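Local coordinates for proton-dependent oligopeptide transporter family protein (Xanthomonas campestris, PDB 6EI3) that probably couples the inward movement of protons to the uptake of small peptides across the bacterial membrane, as a member of the POT family within the Major Facilitator Superfamily, at residues F302-Q316 with S374-M388. Numbering follows the deposited sequence.
With 78M ((2S)-2,3-dihydroxypropyl(7Z)-pentadec-7-enoate), chain F.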
ATOM      1  N   PHE A 302      10.233  -1.876   0.013  1.00 26.32           N
ATOM      2  CA  PHE A 302      10.042  -0.567  -0.616  1.00 24.72           C
ATOM      3  C   PHE A 302       8.871   0.151   0.083  1.00 27.03           C
ATOM      4  O   PHE A 302       8.958   1.346   0.352  1.00 28.08           O
ATOM      5  CB  PHE A 302       9.790  -0.663  -2.153  1.00 25.18           C
ATOM      6  CG  PHE A 302       9.270   0.659  -2.679  1.00 25.67           C
ATOM      7  CD1 PHE A 302      10.136   1.730  -2.896  1.00 27.63           C
ATOM      8  CD2 PHE A 302       7.901   0.877  -2.832  1.00 25.49           C
ATOM      9  CE1 PHE A 302       9.643   2.979  -3.310  1.00 27.58           C
ATOM     10  CE2 PHE A 302       7.416   2.121  -3.231  1.00 27.71           C
ATOM     11  CZ  PHE A 302       8.290   3.168  -3.455  1.00 25.42           C
ATOM     12  N   PHE A 303       7.773  -0.567   0.341  1.00 23.77           N
ATOM     13  CA  PHE A 303       6.595   0.022   0.989  1.00 23.70           C
ATOM     14  C   PHE A 303       6.833   0.351   2.449  1.00 25.70           C
ATOM     15  O   PHE A 303       6.229   1.306   2.934  1.00 24.96           O
ATOM     16  CB  PHE A 303       5.349  -0.843   0.785  1.00 26.17           C
ATOM     17  CG  PHE A 303       4.877  -0.746  -0.642  1.00 27.13           C
ATOM     18  CD1 PHE A 303       4.264   0.414  -1.114  1.00 29.64           C
ATOM     19  CD2 PHE A 303       5.053  -1.809  -1.523  1.00 28.82           C
ATOM     20  CE1 PHE A 303       3.863   0.521  -2.454  1.00 30.17           C
ATOM     21  CE2 PHE A 303       4.638  -1.707  -2.863  1.00 31.34           C
ATOM     22  CZ  PHE A 303       4.074  -0.533  -3.325  1.00 28.69           C
ATOM     23  N   SER A 304       7.776  -0.374   3.127  1.00 22.96           N
ATOM     24  CA  SER A 304       8.195  -0.068   4.501  1.00 23.44           C
ATOM     25  C   SER A 304       8.778   1.326   4.512  1.00 26.47           C
ATOM     26  O   SER A 304       8.498   2.100   5.405  1.00 27.99           O
ATOM     27  CB  SER A 304       9.291  -1.033   4.973  1.00 24.64           C
ATOM     28  OG  SER A 304       8.816  -2.359   4.952  1.00 28.07           O
ATOM     29  N   LEU A 305       9.605   1.630   3.524  1.00 24.40           N
ATOM     30  CA  LEU A 305      10.289   2.912   3.387  1.00 26.82           C
ATOM     31  C   LEU A 305       9.381   4.001   2.828  1.00 30.41           C
ATOM     32  O   LEU A 305       9.436   5.150   3.266  1.00 30.69           O
ATOM     33  CB  LEU A 305      11.526   2.715   2.488  1.00 27.90           C
ATOM     34  CG  LEU A 305      12.817   2.280   3.213  1.00 33.47           C
ATOM     35  CD1 LEU A 305      12.762   0.829   3.699  1.00 32.66           C
ATOM     36  CD2 LEU A 305      14.015   2.423   2.302  1.00 35.71           C
ATOM     37  N   PHE A 306       8.520   3.631   1.886  1.00 25.38           N
ATOM     38  CA  PHE A 306       7.634   4.584   1.236  1.00 23.71           C
ATOM     39  C   PHE A 306       6.554   5.153   2.171  1.00 27.34           C
ATOM     40  O   PHE A 306       6.376   6.367   2.202  1.00 26.03           O
ATOM     41  CB  PHE A 306       7.022   3.951  -0.038  1.00 24.24           C
ATOM     42  CG  PHE A 306       6.134   4.888  -0.818  1.00 25.20           C
ATOM     43  CD1 PHE A 306       6.672   5.957  -1.520  1.00 26.90           C
ATOM     44  CD2 PHE A 306       4.754   4.693  -0.856  1.00 27.48           C
ATOM     45  CE1 PHE A 306       5.841   6.837  -2.222  1.00 28.14           C
ATOM     46  CE2 PHE A 306       3.929   5.574  -1.556  1.00 29.71           C
ATOM     47  CZ  PHE A 306       4.479   6.637  -2.239  1.00 26.57           C
ATOM     48  N   ASP A 307       5.830   4.290   2.914  1.00 25.03           N
ATOM     49  CA  ASP A 307       4.718   4.722   3.782  1.00 24.43           C
ATOM     50  C   ASP A 307       5.157   5.527   5.030  1.00 27.10           C
ATOM     51  O   ASP A 307       4.345   6.245   5.610  1.00 25.97           O
ATOM     52  CB  ASP A 307       3.806   3.535   4.147  1.00 26.33           C
ATOM     53  CG  ASP A 307       2.847   3.212   2.990  1.00 44.73           C
ATOM     54  OD1 ASP A 307       2.343   4.167   2.347  1.00 45.99           O
ATOM     55  OD2 ASP A 307       2.617   2.009   2.719  1.00 47.46           O
ATOM     56  N   GLN A 308       6.447   5.479   5.378  1.00 22.72           N
ATOM     57  CA  GLN A 308       6.999   6.241   6.503  1.00 21.50           C
ATOM     58  C   GLN A 308       7.174   7.748   6.205  1.00 24.02           C
ATOM     59  O   GLN A 308       7.490   8.508   7.111  1.00 22.82           O
ATOM     60  CB  GLN A 308       8.294   5.609   6.995  1.00 22.27           C
ATOM     61  CG  GLN A 308       8.082   4.343   7.803  1.00 22.40           C
ATOM     62  CD  GLN A 308       9.403   3.868   8.342  1.00 31.47           C
ATOM     63  OE1 GLN A 308       9.911   4.381   9.353  1.00 25.40           O
ATOM     64  NE2 GLN A 308      10.037   2.955   7.621  1.00 21.49           N
ATOM     65  N   LYS A 309       6.896   8.203   4.978  1.00 21.46           N
ATOM     66  CA  LYS A 309       6.943   9.649   4.706  1.00 21.47           C
ATOM     67  C   LYS A 309       5.813  10.395   5.477  1.00 26.85           C
ATOM     68  O   LYS A 309       5.932  11.597   5.774  1.00 26.15           O
ATOM     69  CB  LYS A 309       6.935   9.958   3.199  1.00 21.85           C
ATOM     70  CG  LYS A 309       5.688   9.542   2.472  1.00 34.59           C
ATOM     71  CD  LYS A 309       5.921   9.472   0.962  1.00 38.11           C
ATOM     72  CE  LYS A 309       4.611   9.334   0.228  1.00 34.64           C
ATOM     73  NZ  LYS A 309       3.855   8.129   0.653  1.00 38.18           N
ATOM     74  N   ALA A 310       4.753   9.649   5.846  1.00 21.67           N
ATOM     75  CA  ALA A 310       3.621  10.206   6.575  1.00 23.50           C
ATOM     76  C   ALA A 310       3.797  10.025   8.095  1.00 26.23           C
ATOM     77  O   ALA A 310       2.950  10.453   8.861  1.00 25.32           O
ATOM     78  CB  ALA A 310       2.310   9.559   6.089  1.00 23.78           C
ATOM     79  N   SER A 311       4.895   9.397   8.529  1.00 23.03           N
ATOM     80  CA  SER A 311       5.083   9.160   9.945  1.00 23.96           C
ATOM     81  C   SER A 311       6.481   9.603  10.391  1.00 26.16           C
ATOM     82  O   SER A 311       6.641  10.742  10.820  1.00 23.60           O
ATOM     83  CB  SER A 311       4.772   7.703  10.285  1.00 25.39           C
ATOM     84  OG  SER A 311       5.679   6.798   9.676  1.00 25.08           O
ATOM     85  N   THR A 312       7.491   8.744  10.208  1.00 23.35           N
ATOM     86  CA  THR A 312       8.881   9.026  10.531  1.00 24.71           C
ATOM     87  C   THR A 312       9.374  10.371   9.920  1.00 28.02           C
ATOM     88  O   THR A 312      10.026  11.144  10.616  1.00 27.36           O
ATOM     89  CB  THR A 312       9.748   7.848  10.067  1.00 30.31           C
ATOM     90  OG1 THR A 312       9.296   6.633  10.694  1.00 24.12           O
ATOM     91  CG2 THR A 312      11.222   8.072  10.345  1.00 26.30           C
ATOM     92  N   TRP A 313       9.084  10.635   8.630  1.00 23.67           N
ATOM     93  CA  TRP A 313       9.568  11.886   8.019  1.00 24.08           C
ATOM     94  C   TRP A 313       8.854  13.114   8.565  1.00 26.13           C
ATOM     95  O   TRP A 313       9.470  14.173   8.697  1.00 25.59           O
ATOM     96  CB  TRP A 313       9.462  11.852   6.503  1.00 22.07           C
ATOM     97  CG  TRP A 313      10.380  10.869   5.822  1.00 23.79           C
ATOM     98  CD1 TRP A 313      11.009   9.792   6.376  1.00 26.88           C
ATOM     99  CD2 TRP A 313      10.699  10.849   4.425  1.00 23.92           C
ATOM    100  NE1 TRP A 313      11.753   9.136   5.418  1.00 27.70           N
ATOM    101  CE2 TRP A 313      11.561   9.751   4.204  1.00 28.50           C
ATOM    102  CE3 TRP A 313      10.389  11.693   3.346  1.00 25.41           C
ATOM    103  CZ2 TRP A 313      12.092   9.457   2.943  1.00 27.82           C
ATOM    104  CZ3 TRP A 313      10.924  11.415   2.096  1.00 27.77           C
ATOM    105  CH2 TRP A 313      11.783  10.320   1.905  1.00 28.92           C
ATOM    106  N   VAL A 314       7.562  12.982   8.875  1.00 22.21           N
ATOM    107  CA  VAL A 314       6.802  14.102   9.469  1.00 22.44           C
ATOM    108  C   VAL A 314       7.394  14.452  10.827  1.00 28.92           C
ATOM    109  O   VAL A 314       7.620  15.635  11.114  1.00 30.00           O
ATOM    110  CB  VAL A 314       5.268  13.839   9.540  1.00 24.84           C
ATOM    111  CG1 VAL A 314       4.572  14.883  10.407  1.00 24.64           C
ATOM    112  CG2 VAL A 314       4.648  13.805   8.144  1.00 23.41           C
ATOM    113  N   LEU A 315       7.670  13.419  11.651  1.00 25.96           N
ATOM    114  CA  LEU A 315       8.243  13.574  12.990  1.00 26.05           C
ATOM    115  C   LEU A 315       9.608  14.238  12.919  1.00 29.94           C
ATOM    116  O   LEU A 315       9.947  15.015  13.797  1.00 31.03           O
ATOM    117  CB  LEU A 315       8.325  12.218  13.706  1.00 26.18           C
ATOM    118  CG  LEU A 315       6.972  11.594  14.067  1.00 31.34           C
ATOM    119  CD1 LEU A 315       7.117  10.126  14.461  1.00 31.74           C
ATOM    120  CD2 LEU A 315       6.202  12.443  15.132  1.00 30.47           C
ATOM    121  N   GLN A 316      10.392  13.934  11.876  1.00 25.38           N
ATOM    122  CA  GLN A 316      11.679  14.585  11.639  1.00 25.67           C
ATOM    123  C   GLN A 316      11.419  16.048  11.258  1.00 27.15           C
ATOM    124  O   GLN A 316      12.012  16.941  11.847  1.00 26.10           O
ATOM    125  CB  GLN A 316      12.475  13.889  10.510  1.00 26.52           C
ATOM    126  CG  GLN A 316      13.816  14.579  10.252  1.00 29.45           C
ATOM    127  CD  GLN A 316      14.599  13.976   9.119  1.00 34.41           C
ATOM    128  OE1 GLN A 316      14.239  14.101   7.955  1.00 28.02           O
ATOM    129  NE2 GLN A 316      15.733  13.395   9.435  1.00 25.91           N
ATOM    130  N   SER A 374      15.204   3.972  -3.072  1.00 27.90           N
ATOM    131  CA  SER A 374      14.469   4.210  -1.830  1.00 27.26           C
ATOM    132  C   SER A 374      15.479   4.065  -0.650  1.00 30.63           C
ATOM    133  O   SER A 374      15.410   4.830   0.305  1.00 30.73           O
ATOM    134  CB  SER A 374      13.260   3.282  -1.702  1.00 29.26           C
ATOM    135  OG  SER A 374      13.581   1.991  -1.195  1.00 37.93           O
ATOM    136  N   GLY A 375      16.453   3.169  -0.797  1.00 25.94           N
ATOM    137  CA  GLY A 375      17.540   2.997   0.168  1.00 26.16           C
ATOM    138  C   GLY A 375      18.413   4.243   0.237  1.00 29.93           C
ATOM    139  O   GLY A 375      18.724   4.726   1.327  1.00 30.21           O
ATOM    140  N   VAL A 376      18.746   4.816  -0.931  1.00 26.22           N
ATOM    141  CA  VAL A 376      19.548   6.049  -1.055  1.00 27.11           C
ATOM    142  C   VAL A 376      18.811   7.228  -0.387  1.00 30.71           C
ATOM    143  O   VAL A 376      19.444   8.021   0.304  1.00 31.59           O
ATOM    144  CB  VAL A 376      19.960   6.333  -2.535  1.00 31.93           C
ATOM    145  CG1 VAL A 376      20.805   7.610  -2.661  1.00 32.42           C
ATOM    146  CG2 VAL A 376      20.722   5.147  -3.124  1.00 32.35           C
ATOM    147  N   ALA A 377      17.470   7.298  -0.541  1.00 26.75           N
ATOM    148  CA  ALA A 377      16.616   8.325   0.070  1.00 25.58           C
ATOM    149  C   ALA A 377      16.761   8.266   1.586  1.00 30.76           C
ATOM    150  O   ALA A 377      16.888   9.303   2.236  1.00 30.91           O
ATOM    151  CB  ALA A 377      15.158   8.098  -0.314  1.00 25.07           C
ATOM    152  N   TRP A 378      16.790   7.042   2.141  1.00 27.28           N
ATOM    153  CA  TRP A 378      16.911   6.832   3.578  1.00 27.06           C
ATOM    154  C   TRP A 378      18.343   7.077   4.086  1.00 32.13           C
ATOM    155  O   TRP A 378      18.487   7.434   5.251  1.00 31.13           O
ATOM    156  CB  TRP A 378      16.322   5.474   3.972  1.00 25.20           C
ATOM    157  CG  TRP A 378      14.820   5.569   4.060  1.00 25.18           C
ATOM    158  CD1 TRP A 378      13.946   5.730   3.023  1.00 27.50           C
ATOM    159  CD2 TRP A 378      14.045   5.698   5.263  1.00 24.52           C
ATOM    160  NE1 TRP A 378      12.670   5.923   3.504  1.00 26.90           N
ATOM    161  CE2 TRP A 378      12.698   5.870   4.877  1.00 28.09           C
ATOM    162  CE3 TRP A 378      14.360   5.678   6.632  1.00 25.81           C
ATOM    163  CZ2 TRP A 378      11.660   5.964   5.807  1.00 26.56           C
ATOM    164  CZ3 TRP A 378      13.329   5.768   7.558  1.00 26.88           C
ATOM    165  CH2 TRP A 378      12.000   5.953   7.143  1.00 26.68           C
ATOM    166  N   ILE A 379      19.382   7.013   3.202  1.00 29.94           N
ATOM    167  CA  ILE A 379      20.747   7.415   3.589  1.00 31.07           C
ATOM    168  C   ILE A 379      20.704   8.955   3.810  1.00 34.95           C
ATOM    169  O   ILE A 379      21.227   9.444   4.812  1.00 35.12           O
ATOM    170  CB  ILE A 379      21.866   6.996   2.577  1.00 34.44           C
ATOM    171  CG1 ILE A 379      22.089   5.453   2.531  1.00 34.74           C
ATOM    172  CG2 ILE A 379      23.207   7.762   2.842  1.00 34.38           C
ATOM    173  CD1 ILE A 379      22.681   4.785   3.855  1.00 40.25           C
ATOM    174  N   ALA A 380      20.039   9.689   2.891  1.00 31.24           N
ATOM    175  CA  ALA A 380      19.849  11.134   2.963  1.00 31.71           C
ATOM    176  C   ALA A 380      19.039  11.537   4.211  1.00 33.54           C
ATOM    177  O   ALA A 380      19.474  12.449   4.907  1.00 31.29           O
ATOM    178  CB  ALA A 380      19.173  11.643   1.705  1.00 32.24           C
ATOM    179  N   VAL A 381      17.907  10.838   4.526  1.00 30.36           N
ATOM    180  CA  VAL A 381      17.093  11.121   5.741  1.00 30.99           C
ATOM    181  C   VAL A 381      17.925  10.946   7.023  1.00 33.68           C
ATOM    182  O   VAL A 381      17.800  11.751   7.954  1.00 33.21           O
ATOM    183  CB  VAL A 381      15.754  10.323   5.849  1.00 36.03           C
ATOM    184  CG1 VAL A 381      14.914  10.799   7.042  1.00 36.27           C
ATOM    185  CG2 VAL A 381      14.936  10.476   4.589  1.00 35.93           C
ATOM    186  N   GLY A 382      18.717   9.876   7.064  1.00 29.28           N
ATOM    187  CA  GLY A 382      19.568   9.555   8.200  1.00 30.26           C
ATOM    188  C   GLY A 382      20.676  10.574   8.394  1.00 34.05           C
ATOM    189  O   GLY A 382      20.944  10.989   9.527  1.00 33.32           O
ATOM    190  N   ALA A 383      21.307  11.002   7.276  1.00 30.57           N
ATOM    191  CA  ALA A 383      22.382  12.006   7.275  1.00 31.93           C
ATOM    192  C   ALA A 383      21.836  13.367   7.745  1.00 33.44           C
ATOM    193  O   ALA A 383      22.514  14.086   8.477  1.00 33.36           O
ATOM    194  CB  ALA A 383      23.001  12.112   5.886  1.00 33.23           C
ATOM    195  N   ILE A 384      20.577  13.675   7.394  1.00 29.27           N
ATOM    196  CA  ILE A 384      19.917  14.890   7.851  1.00 28.03           C
ATOM    197  C   ILE A 384      19.709  14.793   9.372  1.00 32.48           C
ATOM    198  O   ILE A 384      20.029  15.742  10.099  1.00 32.54           O
ATOM    199  CB  ILE A 384      18.614  15.140   7.071  1.00 29.20           C
ATOM    200  CG1 ILE A 384      18.932  15.663   5.651  1.00 28.90           C
ATOM    201  CG2 ILE A 384      17.682  16.099   7.842  1.00 29.51           C
ATOM    202  CD1 ILE A 384      17.826  15.333   4.613  1.00 32.05           C
ATOM    203  N   GLN A 385      19.244  13.626   9.848  1.00 28.18           N
ATOM    204  CA  GLN A 385      19.032  13.385  11.270  1.00 28.52           C
ATOM    205  C   GLN A 385      20.325  13.518  12.055  1.00 33.91           C
ATOM    206  O   GLN A 385      20.291  14.118  13.112  1.00 32.81           O
ATOM    207  CB  GLN A 385      18.406  12.000  11.525  1.00 29.54           C
ATOM    208  CG  GLN A 385      17.839  11.816  12.944  1.00 33.64           C
ATOM    209  CD  GLN A 385      16.737  12.802  13.273  1.00 43.78           C
ATOM    210  OE1 GLN A 385      15.794  12.987  12.507  1.00 34.56           O
ATOM    211  NE2 GLN A 385      16.858  13.492  14.404  1.00 33.95           N
ATOM    212  N   VAL A 386      21.451  12.958  11.545  1.00 33.55           N
ATOM    213  CA  VAL A 386      22.774  13.010  12.205  1.00 35.72           C
ATOM    214  C   VAL A 386      23.236  14.476  12.354  1.00 39.57           C
ATOM    215  O   VAL A 386      23.791  14.818  13.393  1.00 40.72           O
ATOM    216  CB  VAL A 386      23.828  12.096  11.511  1.00 39.96           C
ATOM    217  CG1 VAL A 386      25.239  12.355  12.032  1.00 41.17           C
ATOM    218  CG2 VAL A 386      23.468  10.623  11.668  1.00 39.25           C
ATOM    219  N   ALA A 387      22.966  15.335  11.339  1.00 34.56           N
ATOM    220  CA  ALA A 387      23.294  16.766  11.394  1.00 35.37           C
ATOM    221  C   ALA A 387      22.441  17.430  12.480  1.00 38.23           C
ATOM    222  O   ALA A 387      22.978  18.166  13.300  1.00 39.16           O
ATOM    223  CB  ALA A 387      23.056  17.428  10.042  1.00 35.64           C
ATOM    224  N   MET A 388      21.151  17.070  12.560  1.00 34.58           N
ATOM    225  CA  MET A 388      20.207  17.579  13.571  1.00 35.21           C
ATOM    226  C   MET A 388      20.635  17.141  14.984  1.00 41.03           C
ATOM    227  O   MET A 388      20.682  17.974  15.889  1.00 41.44           O
ATOM    228  CB  MET A 388      18.767  17.105  13.278  1.00 36.51           C
ATOM    229  CG  MET A 388      18.054  17.883  12.165  1.00 39.98           C
ATOM    230  SD  MET A 388      16.585  17.013  11.510  1.00 44.06           S
ATOM    231  CE  MET A 388      15.457  17.235  12.831  1.00 41.29           C
TER
HETATM  232  O21 78M F 605      24.925  21.198   7.784  1.00 91.69           O
HETATM  233  C20 78M F 605      24.793  19.794   7.614  1.00 90.09           C
HETATM  234  C18 78M F 605      25.324  19.368   6.265  1.00 89.53           C
HETATM  235  O19 78M F 605      24.563  19.968   5.214  1.00 89.14           O
HETATM  236  C17 78M F 605      25.412  17.866   6.103  1.00 88.30           C
HETATM  237  O2  78M F 605      24.101  17.311   5.825  1.00 85.21           O
HETATM  238  C1  78M F 605      23.827  16.958   4.562  1.00 84.15           C
HETATM  239  O1  78M F 605      24.458  17.335   3.607  1.00 88.10           O
HETATM  240  C2  78M F 605      22.651  16.026   4.496  1.00 78.33           C
HETATM  241  C3  78M F 605      22.241  15.651   3.074  1.00 74.24           C
HETATM  242  C4  78M F 605      22.298  14.159   2.798  1.00 71.25           C
HETATM  243  C5  78M F 605      23.547  13.676   2.076  1.00 69.73           C
HETATM  244  C6  78M F 605      23.638  12.152   1.975  1.00 68.18           C
HETATM  245  C7  78M F 605      23.630  11.640   0.570  1.00 67.48           C
HETATM  246  C8  78M F 605      22.566  11.323  -0.148  1.00 66.83           C
HETATM  247  C9  78M F 605      22.554  10.809  -1.557  1.00 67.28           C
HETATM  248  C10 78M F 605      23.036  11.830  -2.594  1.00 69.39           C
HETATM  249  C11 78M F 605      23.527  11.215  -3.899  1.00 71.76           C
HETATM  250  C12 78M F 605      22.441  10.926  -4.923  1.00 71.98           C
HETATM  251  C13 78M F 605      22.901  10.044  -6.070  1.00 73.28           C
HETATM  252  C15 78M F 605      22.343   8.938  -8.266  1.00 75.61           C
HETATM  253  C14 78M F 605      21.859   9.839  -7.153  1.00 73.81           C
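The indole of Trp378 is covered on both faces by the facing segment: Leu305 lies over one, its CG 3.7 Å from the centroid of the five-membered ring, and Trp313 NE1 comes down on the other, 3.2 Å from Trp378 CZ2. The two indoles meet obliquely, their planes 48° apart. Val381 CG2 packs near the rim of the Trp313 indole, 3.4 Å from its CZ2, and the backbone at Lys309 CA lies across from it; at the N-terminal ends of the two segments, Ser374 CB meets the edge of the Phe302 ring. Trp378 NE1 also makes a weak, bent hydrogen bond to Leu305 O. Gln308 crosses the six-membered end of Trp378 at about a right angle, with its amide held by two bonds within its own segment: NE2 gives to Ser304 O, and OE1 takes the hydroxyl of Thr312 in the carbonyl plane, on a lone pair. This is packing between two transmembrane helices of the major facilitator fold, where the helix that includes 302-306 gives way to a 3-10 turn at 308-310 before a helix resumes at 312-317, and Trp378 fits against that break. Farther along, Gln316 is a knob among Val381, Ile384, Gln385 and Met388. With CG anti to the backbone N (chi1 179°) and the chain extended, its NE2 donates hydrogen bonds to Val381 O (3.0 Å) and Gln385 OE1 (3.1 Å), while Gln399 satisfies its OE1 and Asp389 binds Gln385 NE2. Val381 O thereby accepts twice, from Gln385 N and Gln316 NE2 on opposite faces of its plane. Ile384 packs CG2 on Gln316 and CG1 on a bound monoacylglycerol, which Val376, Ala380, Ala383 and Ala387 also touch.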